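Local structure of malonate decarboxylase subunit alpha (Acinetobacter baumannii ATCC 17978, 6MPR) at residues H91-V97 with K113-A119; L103-E107 with R125-L129. The protein is the alpha subunit of malonate decarboxylase, probably acting as the acyl-carrier-protein transferase that exchanges acetyl for malonyl groups during conversion of malonate to acetate and carbon dioxide. One frame throughout, in Å; residues are numbered along the deposited sequence.

Two successive beta-alpha units supply both contacts. Contact 1 pairs the neighbouring strands of these units side by side in the large parallel sheet, continues past a shared corner into the short pair 96-97/118-119, and is largely buried; contact 2 joins the helices that follow them, 100-107 and 125-131, farther from the centre of the chain and only partly buried. The centres of contact 1 and contact 2 lie about 12 Å apart. Backbone hydrogen bonds dominate contact 1, with a single His-carboxylate pair added, whereas contact 2 has no backbone bonds between its segments and relies on leucine packing beneath a salt-bridge network. Phe106 CZ lies 3.7 Å from Leu114 CB, and Leu103 CD2 3.9 Å from Val97 CG1, tying the layers together.

Contact 1: residues H91-V97 with K113-A119; sequences HMIMPSV and KLDFSFA
His91 NE2 donates to Asp115 OD2 at 2.6 Å, with the His91 chi1 at t and that of Asp115 at -81°; Asp115 OD1 accepts from the backbone N of Ala139. The extended segments 91-94 and 113-116 run parallel, 14° apart with axes 4.6 Å from each other, and His91 to Met94 pair in order with Lys113 to Phe116. Met92 N bonds Lys113 O (2.9 Å), Asp115 N bonds Met92 O (3.0 Å) and Met94 N bonds Asp115 O (2.9 Å). At Pro95 (phi/psi -57/-40°) and Ser117 (-118/-48°) both chains turn a corner together, and pairing resumes through Phe118 N to Pro95 O (2.8 Å) and Val97 N to Phe118 O (2.9 Å). Ser117 OG bonds His141 O. Lys113 CB covers one face of the His91 imidazole, 4.0 Å from its centroid, a CH-pi contact. On the face bearing Met92 and Leu114, Met92 CB meets Leu114 CD1 at 4.0 Å; from beyond the corner Val97 reaches back, its CG2 3.7 Å from Phe116 CB. Helix 100-107 covers this face and links the strands, making a beta-alpha-beta crossover of a parallel alpha/beta sheet.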
loop_
_atom_site.group_PDB
_atom_site.type_symbol
_atom_site.label_atom_id
_atom_site.label_comp_id
_atom_site.label_asym_id
_atom_site.label_seq_id
_atom_site.Cartn_x
_atom_site.Cartn_y
_atom_site.Cartn_z
ATOM N N HIS A 91 0.410 -24.716 5.883
ATOM C CA HIS A 91 1.221 -23.503 5.892
ATOM C C HIS A 91 0.255 -22.392 6.273
ATOM O O HIS A 91 -0.573 -21.969 5.461
ATOM C CB HIS A 91 1.878 -23.290 4.530
ATOM C CG HIS A 91 2.705 -22.044 4.419
ATOM N ND1 HIS A 91 3.582 -21.843 3.379
ATOM C CD2 HIS A 91 2.780 -20.934 5.193
ATOM C CE1 HIS A 91 4.177 -20.671 3.522
ATOM N NE2 HIS A 91 3.700 -20.093 4.612
ATOM N N MET A 92 0.324 -21.958 7.530
ATOM C CA MET A 92 -0.619 -20.955 8.005
ATOM C C MET A 92 -0.131 -19.570 7.639
ATOM O O MET A 92 1.064 -19.259 7.753
ATOM C CB MET A 92 -0.812 -21.052 9.520
ATOM C CG MET A 92 -1.248 -22.438 9.987
ATOM S SD MET A 92 -2.726 -23.072 9.147
ATOM C CE MET A 92 -3.924 -21.810 9.620
ATOM N N ILE A 93 -1.071 -18.738 7.201
ATOM C CA ILE A 93 -0.820 -17.346 6.852
ATOM C C ILE A 93 -1.764 -16.523 7.709
ATOM O O ILE A 93 -2.985 -16.555 7.503
ATOM C CB ILE A 93 -1.029 -17.071 5.357
ATOM C CG1 ILE A 93 -0.080 -17.941 4.537
ATOM C CG2 ILE A 93 -0.761 -15.596 5.040
ATOM C CD1 ILE A 93 -0.432 -18.044 3.063
ATOM N N MET A 94 -1.205 -15.799 8.689
ATOM C CA MET A 94 -2.069 -15.151 9.662
ATOM C C MET A 94 -1.610 -13.728 9.931
ATOM O O MET A 94 -0.479 -13.527 10.383
ATOM C CB MET A 94 -2.089 -15.948 10.961
ATOM C CG MET A 94 -2.556 -17.405 10.774
ATOM S SD MET A 94 -2.679 -18.283 12.334
ATOM C CE MET A 94 -4.106 -17.450 13.008
ATOM N N PRO A 95 -2.450 -12.721 9.682
ATOM C CA PRO A 95 -2.051 -11.352 10.036
ATOM C C PRO A 95 -1.718 -11.219 11.511
ATOM O O PRO A 95 -0.743 -10.558 11.869
ATOM C CB PRO A 95 -3.280 -10.517 9.639
ATOM C CG PRO A 95 -3.915 -11.330 8.519
ATOM C CD PRO A 95 -3.723 -12.766 8.937
ATOM N N SER A 96 -2.498 -11.865 12.374
ATOM C CA SER A 96 -2.308 -11.766 13.818
ATOM C C SER A 96 -2.475 -13.150 14.432
ATOM O O SER A 96 -3.465 -13.832 14.151
ATOM C CB SER A 96 -3.311 -10.773 14.427
ATOM O OG SER A 96 -2.917 -10.394 15.736
ATOM N N VAL A 97 -1.504 -13.564 15.255
ATOM C CA VAL A 97 -1.513 -14.864 15.930
ATOM C C VAL A 97 -1.702 -14.590 17.414
ATOM O O VAL A 97 -0.749 -14.217 18.104
ATOM C CB VAL A 97 -0.224 -15.658 15.693
ATOM C CG1 VAL A 97 -0.401 -17.099 16.173
ATOM C CG2 VAL A 97 0.184 -15.624 14.242
ATOM N N LYS A 113 4.330 -24.654 8.913
ATOM C CA LYS A 113 4.910 -23.377 8.521
ATOM C C LYS A 113 4.004 -22.225 8.926
ATOM O O LYS A 113 2.777 -22.348 8.948
ATOM C CB LYS A 113 5.154 -23.320 7.008
ATOM C CG LYS A 113 6.118 -24.340 6.474
ATOM C CD LYS A 113 6.322 -24.087 4.987
ATOM C CE LYS A 113 7.089 -25.197 4.310
ATOM N NZ LYS A 113 7.225 -24.884 2.859
ATOM N N LEU A 114 4.616 -21.090 9.235
ATOM C CA LEU A 114 3.861 -19.910 9.636
ATOM C C LEU A 114 4.460 -18.665 9.006
ATOM O O LEU A 114 5.663 -18.424 9.130
ATOM C CB LEU A 114 3.843 -19.758 11.161
ATOM C CG LEU A 114 3.169 -18.477 11.672
ATOM C CD1 LEU A 114 1.648 -18.497 11.362
ATOM C CD2 LEU A 114 3.435 -18.304 13.161
ATOM N N ASP A 115 3.619 -17.889 8.319
ATOM C CA ASP A 115 3.927 -16.521 7.916
ATOM C C ASP A 115 2.914 -15.618 8.597
ATOM O O ASP A 115 1.708 -15.871 8.503
ATOM C CB ASP A 115 3.866 -16.339 6.398
ATOM C CG ASP A 115 5.132 -16.814 5.707
ATOM O OD1 ASP A 115 6.172 -16.119 5.798
ATOM O OD2 ASP A 115 5.105 -17.900 5.100
ATOM N N PHE A 116 3.393 -14.586 9.295
ATOM C CA PHE A 116 2.493 -13.767 10.107
ATOM C C PHE A 116 3.005 -12.338 10.192
ATOM O O PHE A 116 4.099 -12.014 9.718
ATOM C CB PHE A 116 2.292 -14.350 11.520
ATOM C CG PHE A 116 3.483 -14.181 12.450
ATOM C CD1 PHE A 116 4.624 -14.949 12.291
ATOM C CD2 PHE A 116 3.429 -13.282 13.507
ATOM C CE1 PHE A 116 5.712 -14.811 13.165
ATOM C CE2 PHE A 116 4.498 -13.127 14.375
ATOM C CZ PHE A 116 5.651 -13.881 14.196
ATOM N N SER A 117 2.174 -11.472 10.785
ATOM C CA SER A 117 2.545 -10.080 11.033
ATOM C C SER A 117 2.580 -9.707 12.508
ATOM O O SER A 117 3.558 -9.093 12.961
ATOM C CB SER A 117 1.602 -9.137 10.281
ATOM O OG SER A 117 1.952 -7.785 10.544
ATOM N N PHE A 118 1.560 -10.042 13.292
ATOM C CA PHE A 118 1.558 -9.637 14.692
ATOM C C PHE A 118 1.488 -10.838 15.626
ATOM O O PHE A 118 0.810 -11.823 15.333
ATOM C CB PHE A 118 0.403 -8.678 15.007
ATOM C CG PHE A 118 0.399 -8.205 16.435
ATOM C CD1 PHE A 118 1.287 -7.225 16.859
ATOM C CD2 PHE A 118 -0.464 -8.768 17.359
ATOM C CE1 PHE A 118 1.298 -6.807 18.174
ATOM C CE2 PHE A 118 -0.466 -8.343 18.688
ATOM C CZ PHE A 118 0.416 -7.368 19.092
ATOM N N ALA A 119 2.222 -10.749 16.735
ATOM C CA ALA A 119 2.052 -11.633 17.879
ATOM C C ALA A 119 2.387 -10.852 19.138
ATOM O O ALA A 119 3.128 -9.861 19.103
ATOM C CB ALA A 119 2.924 -12.889 17.779
#

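Contact 2: residues L103-E107 with R125-L129; sequences LDLFE and RISQL
Segments 103-107 and 125-129 are helical and run nearly parallel, crossing at 16° with axes 10.8 Å apart at closest approach. Leu103 lies nearest Ile126 (CA-CA 7.5 Å) and Glu107 nearest Leu129 (CA-CA 7.2 Å). Arg125 reaches across the gap in an extended course, with chi2 t and chi1 and chi3 between wells at -101° and 109°, and places its guanidinium beside two carboxylates. Asp104 OD1 accepts from both terminal nitrogens, Arg125 NH2 at 3.0 Å and Arg125 NH1 at 3.2 Å. Arg125 NH2 also gives a weak, bent bond to Glu107 OE1 at 2.9 Å, so one arginine joins two acids, a helical turn apart, in a salt-bridge network. The carbonyl of Ser100 is a further acceptor for NH1. Both acids approach the guanidinium edge near its plane, while Leu103 CB lies over one face, 3.4 Å from Arg125 NH1. Within the helices Leu103 O accepts from Phe106 N (3.0 Å) and Glu107 N (3.3 Å), and Leu129 N donates to Arg125 O (2.8 Å), while the backbone of Leu105 bonds that of Ala111. The backbone N of Arg125 donates to Ser123 OG. Beneath the charges the interface is apolar. Leu103 (m, t) sets CD2 3.9 Å from Ile126 CG1 and CB 4.0 Å from Leu129 CD1, which also meets Phe106 CB at 4.1 Å. The two helices lie side by side, Phe106 packing against strands 90-94 and 111-116; Phe106 and Leu129 both also touch Leu135, just before strand 136-140.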
loop_
_atom_site.group_PDB
_atom_site.type_symbol
_atom_site.label_atom_id
_atom_site.label_comp_id
_atom_site.label_asym_id
_atom_site.label_seq_id
_atom_site.Cartn_x
_atom_site.Cartn_y
_atom_site.Cartn_z
ATOM N N LEU A 103 -1.718 -21.588 17.991
ATOM C CA LEU A 103 -0.460 -22.268 18.226
ATOM C C LEU A 103 -0.669 -23.752 18.496
ATOM O O LEU A 103 0.227 -24.554 18.206
ATOM C CB LEU A 103 0.287 -21.559 19.357
ATOM C CG LEU A 103 0.652 -20.126 18.940
ATOM C CD1 LEU A 103 1.385 -19.369 20.033
ATOM C CD2 LEU A 103 1.470 -20.122 17.652
ATOM N N ASP A 104 -1.855 -24.151 18.991
ATOM C CA ASP A 104 -2.152 -25.575 19.137
ATOM C C ASP A 104 -2.043 -26.316 17.801
ATOM O O ASP A 104 -1.705 -27.508 17.779
ATOM C CB ASP A 104 -3.553 -25.783 19.722
ATOM C CG ASP A 104 -3.705 -25.245 21.153
ATOM O OD1 ASP A 104 -2.700 -24.860 21.799
ATOM O OD2 ASP A 104 -4.861 -25.201 21.631
ATOM N N LEU A 105 -2.306 -25.632 16.679
ATOM C CA LEU A 105 -2.170 -26.280 15.369
ATOM C C LEU A 105 -0.768 -26.837 15.157
ATOM O O LEU A 105 -0.595 -27.896 14.537
ATOM C CB LEU A 105 -2.497 -25.294 14.248
ATOM C CG LEU A 105 -3.922 -24.762 14.200
ATOM C CD1 LEU A 105 -4.008 -23.583 13.233
ATOM C CD2 LEU A 105 -4.897 -25.890 13.811
ATOM N N PHE A 106 0.249 -26.120 15.633
ATOM C CA PHE A 106 1.621 -26.575 15.439
ATOM C C PHE A 106 1.990 -27.650 16.443
ATOM O O PHE A 106 2.598 -28.662 16.075
ATOM C CB PHE A 106 2.568 -25.379 15.513
ATOM C CG PHE A 106 2.272 -24.339 14.456
ATOM C CD1 PHE A 106 1.325 -23.343 14.678
ATOM C CD2 PHE A 106 2.912 -24.383 13.231
ATOM C CE1 PHE A 106 1.035 -22.399 13.694
ATOM C CE2 PHE A 106 2.634 -23.455 12.249
ATOM C CZ PHE A 106 1.687 -22.449 12.483
ATOM N N GLU A 107 1.605 -27.465 17.705
ATOM C CA GLU A 107 1.811 -28.519 18.692
ATOM C C GLU A 107 1.180 -29.829 18.246
ATOM O O GLU A 107 1.770 -30.900 18.422
ATOM C CB GLU A 107 1.238 -28.079 20.034
ATOM C CG GLU A 107 1.608 -28.976 21.186
ATOM C CD GLU A 107 1.140 -28.405 22.502
ATOM O OE1 GLU A 107 0.942 -27.172 22.567
ATOM O OE2 GLU A 107 0.961 -29.183 23.463
ATOM N N ARG A 125 5.611 -18.729 23.507
ATOM C CA ARG A 125 5.136 -19.956 22.873
ATOM C C ARG A 125 5.721 -20.156 21.476
ATOM O O ARG A 125 6.115 -21.272 21.131
ATOM C CB ARG A 125 3.609 -19.956 22.817
ATOM C CG ARG A 125 2.950 -20.799 23.881
ATOM C CD ARG A 125 1.523 -21.143 23.483
ATOM N NE ARG A 125 1.373 -22.555 23.137
ATOM C CZ ARG A 125 0.251 -23.093 22.667
ATOM N NH1 ARG A 125 -0.834 -22.343 22.497
ATOM N NH2 ARG A 125 0.210 -24.383 22.369
ATOM N N ILE A 126 5.760 -19.107 20.642
ATOM C CA ILE A 126 6.288 -19.273 19.283
ATOM C C ILE A 126 7.765 -19.660 19.334
ATOM O O ILE A 126 8.205 -20.589 18.647
ATOM C CB ILE A 126 6.058 -17.995 18.447
ATOM C CG1 ILE A 126 4.586 -17.869 18.037
ATOM C CG2 ILE A 126 6.968 -17.975 17.211
ATOM C CD1 ILE A 126 4.229 -16.512 17.424
ATOM N N SER A 127 8.549 -18.957 20.158
ATOM C CA SER A 127 9.954 -19.316 20.340
ATOM C C SER A 127 10.103 -20.756 20.807
ATOM O O SER A 127 11.011 -21.468 20.366
ATOM C CB SER A 127 10.630 -18.376 21.341
ATOM O OG SER A 127 10.957 -17.143 20.723
ATOM N N GLN A 128 9.227 -21.199 21.712
ATOM C CA GLN A 128 9.346 -22.562 22.228
ATOM C C GLN A 128 8.972 -23.586 21.160
ATOM O O GLN A 128 9.596 -24.651 21.074
ATOM C CB GLN A 128 8.479 -22.736 23.479
ATOM C CG GLN A 128 8.666 -24.072 24.218
ATOM C CD GLN A 128 10.085 -24.298 24.742
ATOM O OE1 GLN A 128 10.676 -25.357 24.517
ATOM N NE2 GLN A 128 10.628 -23.311 25.453
ATOM N N LEU A 129 7.967 -23.283 20.332
ATOM C CA LEU A 129 7.603 -24.213 19.261
ATOM C C LEU A 129 8.700 -24.299 18.207
ATOM O O LEU A 129 8.950 -25.373 17.646
ATOM C CB LEU A 129 6.275 -23.807 18.622
ATOM C CG LEU A 129 5.029 -24.086 19.467
ATOM C CD1 LEU A 129 3.799 -23.396 18.885
ATOM C CD2 LEU A 129 4.809 -25.595 19.640
#